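Beta-lactamase (Burkholderia cenocepacia, PDB 5E2G) probably hydrolyses beta-lactams to substituted beta-amino acids and may also act as a D-alanine carboxypeptidase. Local coordinates at residues Y140-Y148 against M289-S297. Numbering follows the deposited sequence.
Sequences YAPGTHRKY and MLFDAVPAS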
ATOM      1  N   TYR A 140      -4.673 -23.551  -5.481  1.00 20.32           N
ATOM      2  CA  TYR A 140      -5.463 -23.239  -6.657  1.00 21.06           C
ATOM      3  C   TYR A 140      -4.534 -23.000  -7.838  1.00 22.06           C
ATOM      4  O   TYR A 140      -3.360 -22.671  -7.668  1.00 25.78           O
ATOM      5  CB  TYR A 140      -6.336 -21.994  -6.424  1.00 20.20           C
ATOM      6  CG  TYR A 140      -7.361 -22.142  -5.331  1.00 19.18           C
ATOM      7  CD1 TYR A 140      -8.545 -22.815  -5.563  1.00 20.39           C
ATOM      8  CD2 TYR A 140      -7.148 -21.608  -4.070  1.00 21.42           C
ATOM      9  CE1 TYR A 140      -9.504 -22.956  -4.577  1.00 23.68           C
ATOM     10  CE2 TYR A 140      -8.102 -21.747  -3.066  1.00 25.10           C
ATOM     11  CZ  TYR A 140      -9.280 -22.424  -3.332  1.00 25.38           C
ATOM     12  OH  TYR A 140     -10.251 -22.573  -2.365  1.00 26.23           O
ATOM     13  N   ALA A 141      -5.070 -23.157  -9.044  1.00 22.69           N
ATOM     14  CA  ALA A 141      -4.329 -22.753 -10.224  1.00 18.92           C
ATOM     15  C   ALA A 141      -4.028 -21.257 -10.153  1.00 23.50           C
ATOM     16  O   ALA A 141      -4.802 -20.490  -9.569  1.00 23.40           O
ATOM     17  CB  ALA A 141      -5.121 -23.067 -11.487  1.00 19.04           C
ATOM     18  N   PRO A 142      -2.908 -20.814 -10.724  1.00 25.57           N
ATOM     19  CA  PRO A 142      -2.586 -19.381 -10.681  1.00 22.44           C
ATOM     20  C   PRO A 142      -3.650 -18.549 -11.382  1.00 19.51           C
ATOM     21  O   PRO A 142      -4.195 -18.942 -12.416  1.00 19.87           O
ATOM     22  CB  PRO A 142      -1.238 -19.298 -11.405  1.00 23.82           C
ATOM     23  CG  PRO A 142      -0.653 -20.675 -11.324  1.00 24.02           C
ATOM     24  CD  PRO A 142      -1.821 -21.614 -11.323  1.00 26.29           C
ATOM     25  N   GLY A 143      -3.961 -17.399 -10.789  1.00 19.75           N
ATOM     26  CA  GLY A 143      -4.871 -16.458 -11.410  1.00 18.27           C
ATOM     27  C   GLY A 143      -6.340 -16.795 -11.316  1.00 18.85           C
ATOM     28  O   GLY A 143      -7.128 -16.259 -12.094  1.00 22.05           O
ATOM     29  N   THR A 144      -6.746 -17.667 -10.388  1.00 18.33           N
ATOM     30  CA  THR A 144      -8.151 -18.025 -10.225  1.00 19.15           C
ATOM     31  C   THR A 144      -8.726 -17.682  -8.860  1.00 20.74           C
ATOM     32  O   THR A 144      -9.956 -17.654  -8.724  1.00 23.09           O
ATOM     33  CB  THR A 144      -8.381 -19.534 -10.447  1.00 18.72           C
ATOM     34  OG1 THR A 144      -7.698 -20.276  -9.433  1.00 20.97           O
ATOM     35  CG2 THR A 144      -7.902 -19.979 -11.805  1.00 18.51           C
ATOM     36  N   HIS A 145      -7.896 -17.462  -7.846  1.00 18.07           N
ATOM     37  CA  HIS A 145      -8.403 -17.131  -6.526  1.00 15.83           C
ATOM     38  C   HIS A 145      -7.550 -16.041  -5.911  1.00 17.86           C
ATOM     39  O   HIS A 145      -6.323 -16.067  -6.018  1.00 21.47           O
ATOM     40  CB  HIS A 145      -8.431 -18.360  -5.614  1.00 17.32           C
ATOM     41  CG  HIS A 145      -9.469 -19.361  -6.005  1.00 20.36           C
ATOM     42  ND1 HIS A 145      -9.359 -20.144  -7.134  1.00 18.38           N
ATOM     43  CD2 HIS A 145     -10.655 -19.683  -5.436  1.00 23.24           C
ATOM     44  CE1 HIS A 145     -10.432 -20.906  -7.245  1.00 19.89           C
ATOM     45  NE2 HIS A 145     -11.227 -20.655  -6.222  1.00 23.05           N
ATOM     46  N   ARG A 146      -8.208 -15.095  -5.256  1.00 17.75           N
ATOM     47  CA  ARG A 146      -7.535 -13.982  -4.605  1.00 15.53           C
ATOM     48  C   ARG A 146      -7.375 -14.308  -3.128  1.00 17.63           C
ATOM     49  O   ARG A 146      -8.364 -14.557  -2.432  1.00 17.87           O
ATOM     50  CB  ARG A 146      -8.315 -12.684  -4.783  1.00 17.01           C
ATOM     51  CG  ARG A 146      -7.627 -11.472  -4.174  1.00 17.65           C
ATOM     52  CD  ARG A 146      -8.482 -10.233  -4.354  1.00 18.79           C
ATOM     53  NE  ARG A 146      -7.879  -9.024  -3.808  1.00 19.29           N
ATOM     54  CZ  ARG A 146      -7.879  -8.690  -2.520  1.00 19.69           C
ATOM     55  NH1 ARG A 146      -8.434  -9.484  -1.615  1.00 17.36           N
ATOM     56  NH2 ARG A 146      -7.307  -7.555  -2.137  1.00 18.99           N
ATOM     57  N   LYS A 147      -6.137 -14.286  -2.651  1.00 19.34           N
ATOM     58  CA  LYS A 147      -5.834 -14.655  -1.278  1.00 23.26           C
ATOM     59  C   LYS A 147      -4.722 -13.747  -0.786  1.00 27.48           C
ATOM     60  O   LYS A 147      -3.612 -13.781  -1.324  1.00 27.61           O
ATOM     61  CB  LYS A 147      -5.428 -16.128  -1.191  1.00 25.22           C
ATOM     62  CG  LYS A 147      -4.958 -16.578   0.174  1.00 27.42           C
ATOM     63  CD  LYS A 147      -6.050 -16.444   1.186  1.00 28.91           C
ATOM     64  CE  LYS A 147      -5.552 -16.872   2.540  1.00 35.37           C
ATOM     65  NZ  LYS A 147      -5.198 -18.314   2.518  1.00 43.68           N
ATOM     66  N   TYR A 148      -5.028 -12.936   0.225  1.00 33.84           N
ATOM     67  CA  TYR A 148      -4.083 -11.948   0.728  1.00 39.02           C
ATOM     68  C   TYR A 148      -2.861 -12.622   1.342  1.00 37.73           C
ATOM     69  O   TYR A 148      -2.991 -13.543   2.148  1.00 38.36           O
ATOM     70  CB  TYR A 148      -4.768 -11.059   1.757  1.00 49.96           C
ATOM     71  CG  TYR A 148      -4.205  -9.671   1.760  1.00 62.01           C
ATOM     72  CD1 TYR A 148      -4.435  -8.820   0.687  1.00 64.76           C
ATOM     73  CD2 TYR A 148      -3.421  -9.213   2.817  1.00 67.89           C
ATOM     74  CE1 TYR A 148      -3.912  -7.551   0.661  1.00 67.56           C
ATOM     75  CE2 TYR A 148      -2.893  -7.935   2.804  1.00 71.10           C
ATOM     76  CZ  TYR A 148      -3.147  -7.110   1.719  1.00 69.60           C
ATOM     77  OH  TYR A 148      -2.641  -5.840   1.678  1.00 66.36           O
HETATM   78  N   MSE A 289     -12.488 -10.545   2.833  1.00 24.87           N
HETATM   79  CA  MSE A 289     -11.574 -10.240   1.748  1.00 25.44           C
HETATM   80  C   MSE A 289     -10.148 -10.517   2.187  1.00 29.07           C
HETATM   81  O   MSE A 289      -9.342 -11.061   1.436  1.00 31.44           O
HETATM   82  CB  MSE A 289     -11.725  -8.785   1.306  1.00 26.99           C
HETATM   83  CG  MSE A 289     -13.050  -8.479   0.649  1.00 31.02           C
HETATM   84 SE   MSE A 289     -13.353  -9.639  -0.877  0.84 45.14          SE
HETATM   85  CE  MSE A 289     -11.690  -9.337  -1.822  1.00 33.12           C
ATOM     86  N   LEU A 290      -9.859 -10.162   3.438  1.00 32.61           N
ATOM     87  CA  LEU A 290      -8.488 -10.183   3.927  1.00 37.07           C
ATOM     88  C   LEU A 290      -7.969 -11.590   4.193  1.00 38.05           C
ATOM     89  O   LEU A 290      -6.770 -11.841   4.026  1.00 40.50           O
ATOM     90  CB  LEU A 290      -8.378  -9.340   5.195  1.00 42.61           C
ATOM     91  CG  LEU A 290      -8.165  -7.843   4.967  1.00 47.89           C
ATOM     92  CD1 LEU A 290      -9.467  -7.098   4.673  1.00 46.66           C
ATOM     93  CD2 LEU A 290      -7.440  -7.242   6.158  1.00 53.58           C
ATOM     94  N   PHE A 291      -8.832 -12.523   4.595  1.00 33.73           N
ATOM     95  CA  PHE A 291      -8.359 -13.819   5.050  1.00 36.60           C
ATOM     96  C   PHE A 291      -8.803 -15.001   4.206  1.00 35.02           C
ATOM     97  O   PHE A 291      -8.165 -16.056   4.283  1.00 35.83           O
ATOM     98  CB  PHE A 291      -8.795 -14.055   6.503  1.00 44.05           C
ATOM     99  CG  PHE A 291      -8.311 -12.991   7.452  1.00 48.18           C
ATOM    100  CD1 PHE A 291      -6.985 -12.965   7.865  1.00 45.25           C
ATOM    101  CD2 PHE A 291      -9.176 -12.012   7.921  1.00 49.91           C
ATOM    102  CE1 PHE A 291      -6.532 -11.986   8.727  1.00 45.49           C
ATOM    103  CE2 PHE A 291      -8.727 -11.029   8.787  1.00 49.41           C
ATOM    104  CZ  PHE A 291      -7.403 -11.017   9.190  1.00 47.97           C
ATOM    105  N   ASP A 292      -9.859 -14.866   3.411  1.00 32.12           N
ATOM    106  CA  ASP A 292     -10.383 -15.984   2.644  1.00 28.44           C
ATOM    107  C   ASP A 292      -9.779 -16.013   1.243  1.00 23.89           C
ATOM    108  O   ASP A 292      -9.175 -15.047   0.779  1.00 24.08           O
ATOM    109  CB  ASP A 292     -11.907 -15.911   2.559  1.00 31.04           C
ATOM    110  CG  ASP A 292     -12.577 -15.966   3.923  1.00 37.45           C
ATOM    111  OD1 ASP A 292     -11.872 -16.112   4.946  1.00 40.78           O
ATOM    112  OD2 ASP A 292     -13.820 -15.871   3.974  1.00 37.77           O
ATOM    113  N   ALA A 293      -9.957 -17.151   0.572  1.00 23.16           N
ATOM    114  CA  ALA A 293      -9.512 -17.358  -0.805  1.00 24.04           C
ATOM    115  C   ALA A 293     -10.704 -17.126  -1.727  1.00 26.42           C
ATOM    116  O   ALA A 293     -11.418 -18.056  -2.108  1.00 32.16           O
ATOM    117  CB  ALA A 293      -8.929 -18.754  -0.982  1.00 28.03           C
ATOM    118  N   VAL A 294     -10.909 -15.872  -2.098  1.00 21.11           N
ATOM    119  CA  VAL A 294     -12.090 -15.476  -2.867  1.00 19.80           C
ATOM    120  C   VAL A 294     -11.885 -15.874  -4.325  1.00 22.15           C
ATOM    121  O   VAL A 294     -10.804 -15.623  -4.881  1.00 25.07           O
ATOM    122  CB  VAL A 294     -12.320 -13.972  -2.736  1.00 19.39           C
ATOM    123  CG1 VAL A 294     -13.598 -13.560  -3.451  1.00 23.62           C
ATOM    124  CG2 VAL A 294     -12.369 -13.569  -1.272  1.00 18.50           C
ATOM    125  N   PRO A 295     -12.863 -16.502  -4.971  1.00 20.16           N
ATOM    126  CA  PRO A 295     -12.757 -16.720  -6.417  1.00 19.65           C
ATOM    127  C   PRO A 295     -12.623 -15.393  -7.145  1.00 21.04           C
ATOM    128  O   PRO A 295     -13.322 -14.425  -6.845  1.00 23.27           O
ATOM    129  CB  PRO A 295     -14.063 -17.438  -6.763  1.00 20.01           C
ATOM    130  CG  PRO A 295     -14.426 -18.139  -5.498  1.00 21.34           C
ATOM    131  CD  PRO A 295     -14.018 -17.207  -4.392  1.00 20.69           C
ATOM    132  N   ALA A 296     -11.700 -15.349  -8.095  1.00 18.51           N
ATOM    133  CA  ALA A 296     -11.340 -14.120  -8.785  1.00 13.56           C
ATOM    134  C   ALA A 296     -11.489 -14.337 -10.278  1.00 15.85           C
ATOM    135  O   ALA A 296     -10.842 -15.223 -10.843  1.00 19.52           O
ATOM    136  CB  ALA A 296      -9.907 -13.712  -8.448  1.00 13.85           C
ATOM    137  N   SER A 297     -12.325 -13.538 -10.924  1.00 13.89           N
ATOM    138  CA  SER A 297     -12.533 -13.683 -12.359  1.00 13.51           C
ATOM    139  C   SER A 297     -11.694 -12.653 -13.100  1.00 16.50           C
ATOM    140  O   SER A 297     -11.742 -11.461 -12.788  1.00 16.34           O
ATOM    141  CB  SER A 297     -14.010 -13.559 -12.728  1.00 22.22           C
ATOM    142  OG  SER A 297     -14.620 -12.486 -12.053  1.00 29.59           O
TER
HETATM  143  O   HOH W   1     -13.005 -20.510  -1.747  1.00 34.94           O
HETATM  144  O   HOH W   2     -10.293 -16.844 -13.292  1.00 26.17           O
HETATM  145  O   HOH W   3      -9.431 -12.054  -1.332  1.00 23.33           O
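R146 and V294 form an antiparallel hydrogen-bonded pair: R146 N donates to V294 O (2.7 Å), and V294 N returns a bond to R146 O (2.9 Å). Two residues along each chain, A296 N donates to T144 O (3.0 Å). The short strand 145-146 is thereby added to the margin of the large antiparallel sheet, next to strand 294-303. R146 makes the largest contact. Its CB lies near V294 O and 4.1 Å from A296 CB; with CG anti to the backbone N (chi1 -177°) and the chain extended to NE, CD and then CZ (3.9 Å) pass M289 CE, the two side chains crossing at about a right angle. NE is hydrogen-bonded to Q265 and NH2 salt-bridged to E270, while NH1 has selenomethionine M289 CE 3.3 Å away, obliquely placed. In the guanidinium plane, NH1 also donates to a water (2.8 Å) that donates to R146 O and M289 O. At the start of the strand, H145 ND1 donates in its ring plane to T144 OG1, which itself donates to A141 O across the type II turn A141-T144. H145 CG lies over the centre of the Y140 ring, whose CE2 touches A293 CB (3.7 Å). K147 CE and Y148 CB lie against F291 O and L290 O, at the end of helix 287-291. Y148 OH is hydrogen-bonded to K313, consistent with the active-site tyrosine of class C enzymes. Gripped on all three nitrogens, the buried guanidinium probably stays charged and fixed in rotation, tying the segment leading to Y148 to sheet and helix.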